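Local coordinates for spike protein P1 (Pseudoalteromonas phage pm2, PDB 2VVE) that serves as the receptor-binding spike at the fivefold vertices of the phage capsid, its C-terminal part recognising the host receptor, at residues K154-I159 with F205-E210; A133-K138 with T229-V234; V127-K132 with V193-S198. One frame throughout, in Å; residues are numbered along the deposited sequence.

Interaction 1. Residues K154-I159 with F205-E210; sequences KPAFYI and FPVETE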
ATOM      1  N   LYS A 154     -38.535   4.509 -26.282  1.00 22.55           N
ATOM      2  CA  LYS A 154     -38.110   5.603 -25.426  1.00 18.14           C
ATOM      3  C   LYS A 154     -36.872   5.153 -24.645  1.00 21.98           C
ATOM      4  O   LYS A 154     -36.993   4.599 -23.543  1.00 16.35           O
ATOM      5  CB  LYS A 154     -39.246   6.077 -24.502  1.00 17.94           C
ATOM      6  CG  LYS A 154     -38.862   7.279 -23.620  1.00 22.95           C
ATOM      7  CD  LYS A 154     -40.068   7.982 -23.021  1.00 26.27           C
ATOM      8  CE  LYS A 154     -40.605   9.059 -23.943  1.00 38.15           C
ATOM      9  NZ  LYS A 154     -41.792   9.725 -23.345  1.00 50.17           N
ATOM     10  N   PRO A 155     -35.672   5.373 -25.229  1.00 15.80           N
ATOM     11  CA  PRO A 155     -34.434   4.975 -24.560  1.00 14.88           C
ATOM     12  C   PRO A 155     -34.192   5.817 -23.304  1.00 12.75           C
ATOM     13  O   PRO A 155     -34.639   6.963 -23.236  1.00 12.58           O
ATOM     14  CB  PRO A 155     -33.352   5.228 -25.621  1.00 14.90           C
ATOM     15  CG  PRO A 155     -33.962   6.263 -26.543  1.00 12.05           C
ATOM     16  CD  PRO A 155     -35.426   5.973 -26.556  1.00 17.16           C
ATOM     17  N   ALA A 156     -33.524   5.243 -22.311  1.00 16.32           N
ATOM     18  CA  ALA A 156     -33.214   5.986 -21.083  1.00 10.59           C
ATOM     19  C   ALA A 156     -31.861   5.584 -20.521  1.00 11.19           C
ATOM     20  O   ALA A 156     -31.327   4.522 -20.875  1.00 11.27           O
ATOM     21  CB  ALA A 156     -34.304   5.783 -20.034  1.00 12.27           C
ATOM     22  N   PHE A 157     -31.297   6.460 -19.689  1.00 12.53           N
ATOM     23  CA  PHE A 157     -30.265   6.065 -18.735  1.00 10.61           C
ATOM     24  C   PHE A 157     -30.941   5.985 -17.396  1.00 10.60           C
ATOM     25  O   PHE A 157     -31.578   6.956 -16.976  1.00 12.09           O
ATOM     26  CB  PHE A 157     -29.157   7.112 -18.633  1.00 12.39           C
ATOM     27  CG  PHE A 157     -28.444   7.371 -19.921  1.00 18.48           C
ATOM     28  CD1 PHE A 157     -27.773   6.346 -20.582  1.00 13.75           C
ATOM     29  CD2 PHE A 157     -28.429   8.650 -20.467  1.00 14.38           C
ATOM     30  CE1 PHE A 157     -27.082   6.598 -21.788  1.00 15.82           C
ATOM     31  CE2 PHE A 157     -27.759   8.917 -21.677  1.00 18.73           C
ATOM     32  CZ  PHE A 157     -27.081   7.884 -22.331  1.00 18.51           C
ATOM     33  N   TYR A 158     -30.827   4.827 -16.739  1.00  9.44           N
ATOM     34  CA  TYR A 158     -31.179   4.728 -15.327  1.00 12.94           C
ATOM     35  C   TYR A 158     -29.886   4.910 -14.533  1.00 14.31           C
ATOM     36  O   TYR A 158     -28.955   4.123 -14.689  1.00 11.92           O
ATOM     37  CB  TYR A 158     -31.786   3.359 -14.991  1.00  8.39           C
ATOM     38  CG  TYR A 158     -33.167   3.080 -15.551  1.00 10.08           C
ATOM     39  CD1 TYR A 158     -33.927   4.075 -16.196  1.00 16.84           C
ATOM     40  CD2 TYR A 158     -33.717   1.816 -15.430  1.00 17.27           C
ATOM     41  CE1 TYR A 158     -35.194   3.787 -16.699  1.00 20.89           C
ATOM     42  CE2 TYR A 158     -34.969   1.526 -15.925  1.00 16.54           C
ATOM     43  CZ  TYR A 158     -35.710   2.498 -16.545  1.00 19.48           C
ATOM     44  OH  TYR A 158     -36.968   2.145 -17.006  1.00 16.95           O
ATOM     45  N   ILE A 159     -29.832   5.933 -13.681  1.00 11.16           N
ATOM     46  CA  ILE A 159     -28.596   6.280 -12.975  1.00  9.67           C
ATOM     47  C   ILE A 159     -28.812   6.275 -11.460  1.00 13.86           C
ATOM     48  O   ILE A 159     -29.797   6.829 -10.963  1.00 16.18           O
ATOM     49  CB  ILE A 159     -28.047   7.662 -13.422  1.00 16.10           C
ATOM     50  CG1 ILE A 159     -27.981   7.748 -14.958  1.00 10.55           C
ATOM     51  CG2 ILE A 159     -26.674   7.946 -12.769  1.00 13.15           C
ATOM     52  CD1 ILE A 159     -27.380   9.057 -15.500  1.00  8.85           C
ATOM     53  N   PHE A 205     -27.319   2.498 -16.305  1.00 12.65           N
ATOM     54  CA  PHE A 205     -27.891   1.412 -17.119  1.00 12.48           C
ATOM     55  C   PHE A 205     -28.598   1.997 -18.361  1.00 10.59           C
ATOM     56  O   PHE A 205     -29.681   2.599 -18.246  1.00 11.07           O
ATOM     57  CB  PHE A 205     -28.915   0.585 -16.319  1.00 13.43           C
ATOM     58  CG  PHE A 205     -28.372  -0.064 -15.073  1.00 10.20           C
ATOM     59  CD1 PHE A 205     -28.015  -1.412 -15.084  1.00 12.08           C
ATOM     60  CD2 PHE A 205     -28.264   0.651 -13.879  1.00 13.47           C
ATOM     61  CE1 PHE A 205     -27.532  -2.032 -13.931  1.00  9.62           C
ATOM     62  CE2 PHE A 205     -27.778   0.033 -12.717  1.00 11.51           C
ATOM     63  CZ  PHE A 205     -27.406  -1.303 -12.749  1.00 18.69           C
ATOM     64  N   PRO A 206     -27.990   1.850 -19.547  1.00 10.16           N
ATOM     65  CA  PRO A 206     -28.702   2.220 -20.774  1.00 12.79           C
ATOM     66  C   PRO A 206     -29.788   1.187 -21.091  1.00 12.14           C
ATOM     67  O   PRO A 206     -29.493  -0.005 -21.261  1.00 13.88           O
ATOM     68  CB  PRO A 206     -27.591   2.227 -21.845  1.00 16.20           C
ATOM     69  CG  PRO A 206     -26.290   2.207 -21.080  1.00 15.13           C
ATOM     70  CD  PRO A 206     -26.608   1.418 -19.835  1.00 13.21           C
ATOM     71  N   VAL A 207     -31.038   1.644 -21.153  1.00 11.13           N
ATOM     72  CA  VAL A 207     -32.182   0.740 -21.309  1.00 13.10           C
ATOM     73  C   VAL A 207     -33.228   1.227 -22.294  1.00 12.11           C
ATOM     74  O   VAL A 207     -33.284   2.427 -22.624  1.00 11.00           O
ATOM     75  CB  VAL A 207     -32.913   0.499 -19.946  1.00 16.10           C
ATOM     76  CG1 VAL A 207     -31.951  -0.038 -18.898  1.00 13.41           C
ATOM     77  CG2 VAL A 207     -33.603   1.775 -19.457  1.00 14.60           C
ATOM     78  N   GLU A 208     -34.071   0.293 -22.751  1.00 10.96           N
ATOM     79  CA  GLU A 208     -35.317   0.643 -23.438  1.00 14.65           C
ATOM     80  C   GLU A 208     -36.464   0.623 -22.404  1.00 15.01           C
ATOM     81  O   GLU A 208     -36.665  -0.392 -21.732  1.00 14.28           O
ATOM     82  CB  GLU A 208     -35.590  -0.349 -24.577  1.00 13.09           C
ATOM     83  CG  GLU A 208     -36.927  -0.102 -25.308  1.00 14.17           C
ATOM     84  CD  GLU A 208     -37.081   1.344 -25.793  1.00 19.76           C
ATOM     85  OE1 GLU A 208     -36.292   1.785 -26.673  1.00 19.99           O
ATOM     86  OE2 GLU A 208     -37.997   2.039 -25.294  1.00 19.08           O
ATOM     87  N   THR A 209     -37.211   1.725 -22.281  1.00 11.32           N
ATOM     88  CA  THR A 209     -38.250   1.841 -21.236  1.00 15.98           C
ATOM     89  C   THR A 209     -39.647   1.459 -21.717  1.00 17.96           C
ATOM     90  O   THR A 209     -40.573   1.303 -20.911  1.00 17.26           O
ATOM     91  CB  THR A 209     -38.334   3.266 -20.612  1.00 19.25           C
ATOM     92  OG1 THR A 209     -38.736   4.214 -21.610  1.00 16.06           O
ATOM     93  CG2 THR A 209     -37.012   3.686 -19.990  1.00 14.78           C
ATOM     94  N   GLU A 210     -39.807   1.353 -23.033  1.00 16.46           N
ATOM     95  CA  GLU A 210     -41.122   1.157 -23.625  1.00 15.10           C
ATOM     96  C   GLU A 210     -41.208  -0.266 -24.150  1.00 19.25           C
ATOM     97  O   GLU A 210     -40.423  -0.664 -25.012  1.00 21.32           O
ATOM     98  CB  GLU A 210     -41.365   2.183 -24.744  1.00 19.86           C
ATOM     99  CG  GLU A 210     -42.729   2.102 -25.423  1.00 29.83           C
ATOM    100  CD  GLU A 210     -43.864   2.599 -24.552  1.00 38.59           C
ATOM    101  OE1 GLU A 210     -43.679   3.604 -23.828  1.00 46.82           O
ATOM    102  OE2 GLU A 210     -44.951   1.986 -24.603  1.00 57.75           O
TER
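Glu208 OE2 takes two backbone N-H groups where strands 151-160 and 200-208 part. Lys154 N reaches it at 2.7 Å, almost straight (172°), on the syn lone pair, while Glu210 N of the carboxylate's own segment uses the anti lone pair at 3.0 Å. The side chain leaves with CG anti to the backbone N (chi1 177°) and folds back at chi2 (53°), and the other oxygen, OE1, is hydrogen-bonded to Thr229. Both carboxylate oxygens of this buried glutamate thus have partners, which would probably help to keep it ionised. Lys154 O is also gripped twice, by Thr209: OG1 donates in the carbonyl plane at 2.6 Å from Lys154 O, and the Thr209 N-H arrives from above that plane. Beyond this junction the strands run as an antiparallel ladder, part of one of two facing sheets in a jelly-roll-like domain. Ala156 and Val207 form one hydrogen-bonded pair and Tyr158 and Phe205 the next, each with two N-H...O bonds. On the face of these four residues, Val207 CG2 stands over the centre of the Tyr158 ring, 3.6 Å from its centroid, a CH-pi contact with the two side chains crossing at about a right angle. Thr209 CG2 wedges beside it, 3.4 Å from Tyr158 OH and equally close to Ala156 CB, a tight carbon pair. The hydroxyl of Tyr158 is hydrogen-bonded to Ala100 O. Phe205 turns its ring edge to the Tyr158 carbonyl, CD2 3.6 Å from Tyr158 O. On the other face Phe157 packs on Leu131, and Pro206 meets the Phe231 ring.

Interaction 2. Residues A133-K138 with T229-V234; sequences ARVRHK and TTFIEV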
ATOM      1  N   ALA A 133     -26.048   9.563 -26.106  1.00 10.17           N
ATOM      2  CA  ALA A 133     -25.856   8.275 -26.755  1.00 15.23           C
ATOM      3  C   ALA A 133     -26.305   8.331 -28.201  1.00 16.80           C
ATOM      4  O   ALA A 133     -27.299   8.996 -28.527  1.00 19.23           O
ATOM      5  CB  ALA A 133     -26.597   7.173 -26.016  1.00 11.36           C
ATOM      6  N   ARG A 134     -25.565   7.627 -29.054  1.00 16.05           N
ATOM      7  CA  ARG A 134     -25.969   7.356 -30.424  1.00 17.56           C
ATOM      8  C   ARG A 134     -26.811   6.077 -30.370  1.00 19.57           C
ATOM      9  O   ARG A 134     -26.339   5.009 -29.953  1.00 16.45           O
ATOM     10  CB  ARG A 134     -24.731   7.200 -31.326  1.00 17.48           C
ATOM     11  CG  ARG A 134     -25.037   6.766 -32.751  1.00 22.15           C
ATOM     12  CD  ARG A 134     -23.773   6.620 -33.591  1.00 17.03           C
ATOM     13  NE  ARG A 134     -24.122   6.322 -34.978  1.00 28.33           N
ATOM     14  CZ  ARG A 134     -23.272   6.382 -35.999  1.00 48.56           C
ATOM     15  NH1 ARG A 134     -23.696   6.101 -37.224  1.00 40.29           N
ATOM     16  NH2 ARG A 134     -22.004   6.726 -35.801  1.00 43.14           N
ATOM     17  N   VAL A 135     -28.078   6.206 -30.748  1.00 19.69           N
ATOM     18  CA  VAL A 135     -29.055   5.158 -30.483  1.00 15.10           C
ATOM     19  C   VAL A 135     -29.667   4.660 -31.788  1.00 13.50           C
ATOM     20  O   VAL A 135     -30.103   5.451 -32.626  1.00 20.71           O
ATOM     21  CB  VAL A 135     -30.166   5.648 -29.485  1.00 18.87           C
ATOM     22  CG1 VAL A 135     -31.166   4.567 -29.232  1.00 17.66           C
ATOM     23  CG2 VAL A 135     -29.564   6.077 -28.161  1.00 12.01           C
ATOM     24  N   ARG A 136     -29.678   3.341 -31.953  1.00 13.79           N
ATOM     25  CA  ARG A 136     -30.199   2.733 -33.167  1.00 21.35           C
ATOM     26  C   ARG A 136     -31.407   1.864 -32.849  1.00 20.41           C
ATOM     27  O   ARG A 136     -31.315   0.881 -32.102  1.00 18.44           O
ATOM     28  CB  ARG A 136     -29.107   1.917 -33.878  1.00 18.02           C
ATOM     29  CG  ARG A 136     -29.555   1.291 -35.209  1.00 21.51           C
ATOM     30  CD  ARG A 136     -28.401   0.660 -35.932  1.00 22.32           C
ATOM     31  NE  ARG A 136     -27.364   1.646 -36.202  1.00 21.73           N
ATOM     32  CZ  ARG A 136     -26.094   1.346 -36.443  1.00 24.90           C
ATOM     33  NH1 ARG A 136     -25.694   0.079 -36.449  1.00 19.95           N
ATOM     34  NH2 ARG A 136     -25.222   2.324 -36.664  1.00 27.96           N
ATOM     35  N   HIS A 137     -32.538   2.233 -33.432  1.00 17.32           N
ATOM     36  CA  HIS A 137     -33.742   1.419 -33.362  1.00 15.94           C
ATOM     37  C   HIS A 137     -33.919   0.643 -34.667  1.00 14.91           C
ATOM     38  O   HIS A 137     -33.837   1.210 -35.756  1.00 20.56           O
ATOM     39  CB  HIS A 137     -34.960   2.302 -33.078  1.00 17.00           C
ATOM     40  CG  HIS A 137     -34.752   3.257 -31.944  1.00 19.35           C
ATOM     41  ND1 HIS A 137     -34.737   2.852 -30.627  1.00 12.59           N
ATOM     42  CD2 HIS A 137     -34.568   4.601 -31.927  1.00 15.98           C
ATOM     43  CE1 HIS A 137     -34.540   3.903 -29.847  1.00 21.66           C
ATOM     44  NE2 HIS A 137     -34.443   4.977 -30.610  1.00 22.17           N
ATOM     45  N   LYS A 138     -34.126  -0.661 -34.550  1.00 20.38           N
ATOM     46  CA  LYS A 138     -34.383  -1.506 -35.722  1.00 19.74           C
ATOM     47  C   LYS A 138     -35.422  -2.551 -35.348  1.00 23.00           C
ATOM     48  O   LYS A 138     -35.190  -3.364 -34.443  1.00 25.81           O
ATOM     49  CB  LYS A 138     -33.080  -2.158 -36.209  1.00 25.62           C
ATOM     50  CG  LYS A 138     -33.192  -2.942 -37.513  1.00 25.93           C
ATOM     51  CD  LYS A 138     -31.817  -3.463 -37.936  1.00 31.94           C
ATOM     52  CE  LYS A 138     -31.838  -4.099 -39.316  1.00 43.23           C
ATOM     53  NZ  LYS A 138     -32.564  -5.397 -39.335  1.00 56.55           N
ATOM     54  N   THR A 229     -33.785  -1.691 -29.564  1.00 15.09           N
ATOM     55  CA  THR A 229     -32.962  -0.502 -29.340  1.00 10.17           C
ATOM     56  C   THR A 229     -31.541  -0.900 -29.003  1.00 15.37           C
ATOM     57  O   THR A 229     -31.338  -1.772 -28.167  1.00 17.23           O
ATOM     58  CB  THR A 229     -33.570   0.342 -28.187  1.00 13.46           C
ATOM     59  OG1 THR A 229     -34.865   0.817 -28.594  1.00 13.63           O
ATOM     60  CG2 THR A 229     -32.680   1.541 -27.821  1.00 17.62           C
ATOM     61  N   THR A 230     -30.571  -0.263 -29.666  1.00 11.81           N
ATOM     62  CA  THR A 230     -29.150  -0.490 -29.394  1.00 12.83           C
ATOM     63  C   THR A 230     -28.418   0.824 -29.106  1.00 14.31           C
ATOM     64  O   THR A 230     -28.520   1.795 -29.875  1.00 17.15           O
ATOM     65  CB  THR A 230     -28.450  -1.219 -30.579  1.00 18.53           C
ATOM     66  OG1 THR A 230     -29.126  -2.451 -30.863  1.00 17.16           O
ATOM     67  CG2 THR A 230     -26.963  -1.506 -30.262  1.00 16.86           C
ATOM     68  N   PHE A 231     -27.669   0.848 -28.004  1.00 14.21           N
ATOM     69  CA  PHE A 231     -26.838   2.011 -27.664  1.00 12.73           C
ATOM     70  C   PHE A 231     -25.479   1.910 -28.354  1.00 15.92           C
ATOM     71  O   PHE A 231     -24.487   1.482 -27.766  1.00 16.14           O
ATOM     72  CB  PHE A 231     -26.687   2.184 -26.145  1.00 12.95           C
ATOM     73  CG  PHE A 231     -27.958   2.596 -25.457  1.00 13.94           C
ATOM     74  CD1 PHE A 231     -28.185   3.925 -25.132  1.00 14.55           C
ATOM     75  CD2 PHE A 231     -28.937   1.654 -25.159  1.00 15.22           C
ATOM     76  CE1 PHE A 231     -29.381   4.318 -24.503  1.00 13.77           C
ATOM     77  CE2 PHE A 231     -30.132   2.030 -24.537  1.00 13.96           C
ATOM     78  CZ  PHE A 231     -30.353   3.363 -24.203  1.00 14.93           C
ATOM     79  N   ILE A 232     -25.458   2.297 -29.627  1.00 16.25           N
ATOM     80  CA  ILE A 232     -24.252   2.227 -30.460  1.00 16.59           C
ATOM     81  C   ILE A 232     -23.009   2.842 -29.775  1.00 19.50           C
ATOM     82  O   ILE A 232     -21.921   2.236 -29.753  1.00 18.53           O
ATOM     83  CB  ILE A 232     -24.518   2.889 -31.842  1.00 15.85           C
ATOM     84  CG1 ILE A 232     -25.634   2.131 -32.594  1.00 16.99           C
ATOM     85  CG2 ILE A 232     -23.240   2.989 -32.666  1.00 18.24           C
ATOM     86  CD1 ILE A 232     -25.289   0.675 -32.921  1.00 22.16           C
ATOM     87  N   GLU A 233     -23.188   4.026 -29.195  1.00 18.96           N
ATOM     88  CA  GLU A 233     -22.125   4.715 -28.481  1.00 19.57           C
ATOM     89  C   GLU A 233     -22.728   5.535 -27.343  1.00 16.11           C
ATOM     90  O   GLU A 233     -23.720   6.215 -27.539  1.00 16.31           O
ATOM     91  CB  GLU A 233     -21.376   5.635 -29.451  1.00 19.73           C
ATOM     92  CG  GLU A 233     -20.090   6.233 -28.902  1.00 26.31           C
ATOM     93  CD  GLU A 233     -19.562   7.374 -29.762  1.00 41.75           C
ATOM     94  OE1 GLU A 233     -20.209   7.727 -30.781  1.00 42.36           O
ATOM     95  OE2 GLU A 233     -18.501   7.922 -29.406  1.00 48.97           O
ATOM     96  N   VAL A 234     -22.154   5.424 -26.149  1.00 12.09           N
ATOM     97  CA  VAL A 234     -22.514   6.297 -25.031  1.00 14.06           C
ATOM     98  C   VAL A 234     -21.280   7.156 -24.734  1.00 12.76           C
ATOM     99  O   VAL A 234     -20.180   6.630 -24.498  1.00 15.68           O
ATOM    100  CB  VAL A 234     -22.948   5.512 -23.772  1.00 18.76           C
ATOM    101  CG1 VAL A 234     -23.369   6.492 -22.654  1.00 15.35           C
ATOM    102  CG2 VAL A 234     -24.088   4.521 -24.115  1.00 14.92           C
TER
HETATM  103  O   HOH W   1     -20.420   6.191 -33.030  1.00 40.46           O
HETATM  104  O   HOH W   2     -31.149  -1.873 -32.580  1.00 19.03           O
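A classic beta bulge interrupts the antiparallel pairing of strands 129-137 and 229-236, two inner strands of a four-stranded sheet with the 1-4-2-3 order of a jelly-roll half: Ile232 and Glu233 both face Arg134. Phe231, just before the bulge, is the centre of an inverse gamma turn. Arg134 N donates to Glu233 O at 2.8 Å, whereas the return bond from Glu233 N to Arg134 O is weak and long. Regular pairing resumes at Arg136 and Thr230, whose N-H and C=O groups bond both ways. The bulge places Ile232 against both arginines. Its CD1 sits over the centre of the Arg136 guanidinium, 3.6 Å above the plane, and CG2 touches Arg134 CD at 3.8 Å. Arg134 runs extended from CG to NE, while Arg136 bends at chi3 (-59°); both NE atoms form salt bridges with Asp188, which ties the arginines together. A water accepts from Arg134 NH2 and donates to Glu233 OE1, bridging opposite charges that do not meet directly. On the buried face, Ala133 CB meets the edge of the Phe231 ring in its plane, 3.7 Å from CD1, and Val135 CG2 packs alongside the same ring atom. At the far end His137 and Thr229 point the same way, side by side. His137 NE2 bonds to Tyr175 OH, so both ring nitrogens have partners. His137 ND1 donates to Thr229 OG1, the hydroxyl that Glu208 shares, at 2.9 Å; the bond is bent (140°) although the oxygen lies in the ring plane.

Interaction 3. Residues V127-K132 with V193-S198; sequences VPFSLK and VMVTLS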
ATOM      1  N   VAL A 127     -22.465  19.663 -10.497  1.00 28.52           N
ATOM      2  CA  VAL A 127     -22.357  20.479 -11.712  1.00 32.65           C
ATOM      3  C   VAL A 127     -23.022  19.740 -12.883  1.00 26.88           C
ATOM      4  O   VAL A 127     -22.626  18.618 -13.205  1.00 27.65           O
ATOM      5  CB  VAL A 127     -20.879  20.805 -12.064  1.00 32.35           C
ATOM      6  CG1 VAL A 127     -20.793  21.561 -13.388  1.00 30.79           C
ATOM      7  CG2 VAL A 127     -20.199  21.607 -10.948  1.00 41.27           C
ATOM      8  N   PRO A 128     -24.043  20.355 -13.516  1.00 28.42           N
ATOM      9  CA  PRO A 128     -24.727  19.672 -14.624  1.00 28.53           C
ATOM     10  C   PRO A 128     -23.811  19.434 -15.823  1.00 23.11           C
ATOM     11  O   PRO A 128     -22.968  20.285 -16.153  1.00 24.54           O
ATOM     12  CB  PRO A 128     -25.861  20.633 -15.003  1.00 28.99           C
ATOM     13  CG  PRO A 128     -26.002  21.577 -13.811  1.00 25.18           C
ATOM     14  CD  PRO A 128     -24.625  21.684 -13.237  1.00 35.26           C
ATOM     15  N   PHE A 129     -23.985  18.286 -16.472  1.00 23.55           N
ATOM     16  CA  PHE A 129     -23.183  17.935 -17.638  1.00 23.67           C
ATOM     17  C   PHE A 129     -24.003  17.161 -18.659  1.00 18.50           C
ATOM     18  O   PHE A 129     -25.006  16.531 -18.315  1.00 22.86           O
ATOM     19  CB  PHE A 129     -21.944  17.134 -17.225  1.00 22.16           C
ATOM     20  CG  PHE A 129     -22.254  15.780 -16.643  1.00 21.56           C
ATOM     21  CD1 PHE A 129     -22.339  14.660 -17.466  1.00 21.67           C
ATOM     22  CD2 PHE A 129     -22.455  15.626 -15.268  1.00 28.90           C
ATOM     23  CE1 PHE A 129     -22.625  13.398 -16.936  1.00 20.10           C
ATOM     24  CE2 PHE A 129     -22.745  14.372 -14.724  1.00 30.02           C
ATOM     25  CZ  PHE A 129     -22.829  13.255 -15.559  1.00 35.73           C
ATOM     26  N   SER A 130     -23.576  17.236 -19.915  1.00 15.50           N
ATOM     27  CA  SER A 130     -24.249  16.534 -21.015  1.00 17.11           C
ATOM     28  C   SER A 130     -23.820  15.075 -21.104  1.00 20.83           C
ATOM     29  O   SER A 130     -22.630  14.775 -21.200  1.00 19.71           O
ATOM     30  CB  SER A 130     -23.963  17.232 -22.348  1.00 20.14           C
ATOM     31  OG  SER A 130     -24.497  16.490 -23.438  1.00 26.24           O
ATOM     32  N   LEU A 131     -24.804  14.175 -21.079  1.00 14.93           N
ATOM     33  CA  LEU A 131     -24.577  12.761 -21.353  1.00 15.33           C
ATOM     34  C   LEU A 131     -25.389  12.364 -22.574  1.00 19.43           C
ATOM     35  O   LEU A 131     -26.609  12.561 -22.619  1.00 20.75           O
ATOM     36  CB  LEU A 131     -24.958  11.900 -20.142  1.00 21.86           C
ATOM     37  CG  LEU A 131     -24.659  10.394 -20.157  1.00 17.19           C
ATOM     38  CD1 LEU A 131     -23.172  10.107 -20.330  1.00 16.62           C
ATOM     39  CD2 LEU A 131     -25.163   9.742 -18.875  1.00 16.96           C
ATOM     40  N   LYS A 132     -24.707  11.792 -23.557  1.00 13.58           N
ATOM     41  CA  LYS A 132     -25.324  11.481 -24.835  1.00 14.28           C
ATOM     42  C   LYS A 132     -25.175  10.021 -25.212  1.00 19.18           C
ATOM     43  O   LYS A 132     -24.296   9.322 -24.709  1.00 17.14           O
ATOM     44  CB  LYS A 132     -24.706  12.336 -25.937  1.00 17.20           C
ATOM     45  CG  LYS A 132     -25.008  13.824 -25.851  1.00 22.03           C
ATOM     46  CD  LYS A 132     -24.257  14.550 -26.956  1.00 25.34           C
ATOM     47  CE  LYS A 132     -24.407  16.066 -26.860  1.00 21.14           C
ATOM     48  NZ  LYS A 132     -23.518  16.769 -27.851  1.00 32.45           N
ATOM     49  N   VAL A 193     -29.139  14.164 -22.602  1.00 16.46           N
ATOM     50  CA  VAL A 193     -29.687  14.645 -21.338  1.00 17.94           C
ATOM     51  C   VAL A 193     -28.637  15.409 -20.546  1.00 21.71           C
ATOM     52  O   VAL A 193     -27.436  15.117 -20.627  1.00 26.99           O
ATOM     53  CB  VAL A 193     -30.281  13.480 -20.471  1.00 19.82           C
ATOM     54  CG1 VAL A 193     -31.444  12.801 -21.204  1.00 17.77           C
ATOM     55  CG2 VAL A 193     -29.200  12.466 -20.090  1.00 19.40           C
ATOM     56  N   MET A 194     -29.097  16.382 -19.777  1.00 21.65           N
ATOM     57  CA  MET A 194     -28.276  16.983 -18.751  1.00 15.03           C
ATOM     58  C   MET A 194     -28.480  16.161 -17.481  1.00 17.21           C
ATOM     59  O   MET A 194     -29.605  15.828 -17.114  1.00 24.62           O
ATOM     60  CB  MET A 194     -28.683  18.439 -18.498  1.00 21.60           C
ATOM     61  CG  MET A 194     -28.459  19.381 -19.675  1.00 20.57           C
ATOM     62  SD  MET A 194     -26.745  19.428 -20.238  1.00 28.09           S
ATOM     63  CE  MET A 194     -25.931  20.084 -18.788  1.00 24.60           C
ATOM     64  N   VAL A 195     -27.383  15.845 -16.812  1.00 16.20           N
ATOM     65  CA  VAL A 195     -27.428  15.114 -15.559  1.00 17.86           C
ATOM     66  C   VAL A 195     -26.623  15.874 -14.518  1.00 22.42           C
ATOM     67  O   VAL A 195     -25.571  16.445 -14.829  1.00 21.28           O
ATOM     68  CB  VAL A 195     -26.872  13.673 -15.741  1.00 16.51           C
ATOM     69  CG1 VAL A 195     -26.946  12.902 -14.454  1.00 29.96           C
ATOM     70  CG2 VAL A 195     -27.656  12.939 -16.805  1.00 19.25           C
ATOM     71  N   THR A 196     -27.130  15.895 -13.288  1.00 22.72           N
ATOM     72  CA  THR A 196     -26.449  16.568 -12.196  1.00 25.23           C
ATOM     73  C   THR A 196     -26.208  15.572 -11.074  1.00 26.68           C
ATOM     74  O   THR A 196     -27.159  15.052 -10.490  1.00 26.55           O
ATOM     75  CB  THR A 196     -27.263  17.785 -11.672  1.00 28.36           C
ATOM     76  OG1 THR A 196     -27.462  18.722 -12.735  1.00 32.53           O
ATOM     77  CG2 THR A 196     -26.536  18.468 -10.539  1.00 25.01           C
ATOM     78  N   LEU A 197     -24.936  15.322 -10.774  1.00 22.69           N
ATOM     79  CA  LEU A 197     -24.564  14.266  -9.829  1.00 23.89           C
ATOM     80  C   LEU A 197     -23.629  14.724  -8.717  1.00 22.09           C
ATOM     81  O   LEU A 197     -22.757  15.556  -8.928  1.00 24.74           O
ATOM     82  CB  LEU A 197     -23.908  13.099 -10.570  1.00 19.44           C
ATOM     83  CG  LEU A 197     -24.697  12.408 -11.693  1.00 27.64           C
ATOM     84  CD1 LEU A 197     -23.825  11.389 -12.417  1.00 21.44           C
ATOM     85  CD2 LEU A 197     -26.001  11.767 -11.198  1.00 25.56           C
ATOM     86  N   SER A 198     -23.819  14.142  -7.535  1.00 26.11           N
ATOM     87  CA  SER A 198     -22.894  14.314  -6.422  1.00 26.58           C
ATOM     88  C   SER A 198     -21.562  13.647  -6.733  1.00 26.20           C
ATOM     89  O   SER A 198     -21.501  12.703  -7.533  1.00 29.67           O
ATOM     90  CB  SER A 198     -23.494  13.702  -5.156  1.00 34.21           C
ATOM     91  OG  SER A 198     -23.896  12.373  -5.403  1.00 30.90           O
TER
HETATM   92  O   HOH W   3     -22.669  16.229 -11.915  1.00 22.78           O
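At the margin of the jelly-roll sheet, strand 189-195, one of its outer strands, lies antiparallel to strand 129-137, and the two diverge toward Val127 and Leu197. Phe129 with Val195 and Leu131 with Val193 are hydrogen-bonded pairs, two bonds each; the straightest run between Leu131 and Val193. Phe129 CG lies between the backbone N and the carbonyl carbon (chi1 66°). The ring runs beside Val195, whose CB is 4.0 Å above one face, toward the rim. Leu197 CD1 comes to the ring edge, 3.8 Å from Phe129 CZ. Between Val127 and Leu197 a water accepts from Leu197 N and lies 2.7 Å from Val127 O, to which it probably donates. On the other face Met194 bends at chi2 and chi3, with CE 3.5 Å from Phe129 N and 3.8 Å from Pro128 CB, and SD near Ser130 N. Ser130 OG is hydrogen-bonded to Asp192. Alongside, Thr196 OG1 rests 3.4 Å from Pro128 CB. The two faces therefore differ in character: Leu131, Val193 and Val195 pack their hydrocarbon on the facing strand 151-160 and Phe129 packs on Leu241, whereas Met194 and Thr196 meet their neighbours on the exposed side.

Overall arrangement
Strand 129-137 carries both interaction 2 and interaction 3, whose centres are about 19 Å apart, pairing with strand 229-236 at one and strand 189-195 at the other. Interaction 1 belongs to the facing sheet, its centre about 11 Å from that of interaction 2 and about 15 Å from that of interaction 3. Across the sandwich, Phe157 CE2 packs 3.8 Å from Leu131 CG, and Ile159 CD1 lies 4.0 Å from Val195 CG1. A hydrogen bond joins Glu208 OE1 to Thr229 OG1 at 2.6 Å. The calcium ion, bound by Ser150, Asp212 and Asp214 outside all three contacts, is about 8 Å from the Glu210 side chain and about 13 Å from that of His137.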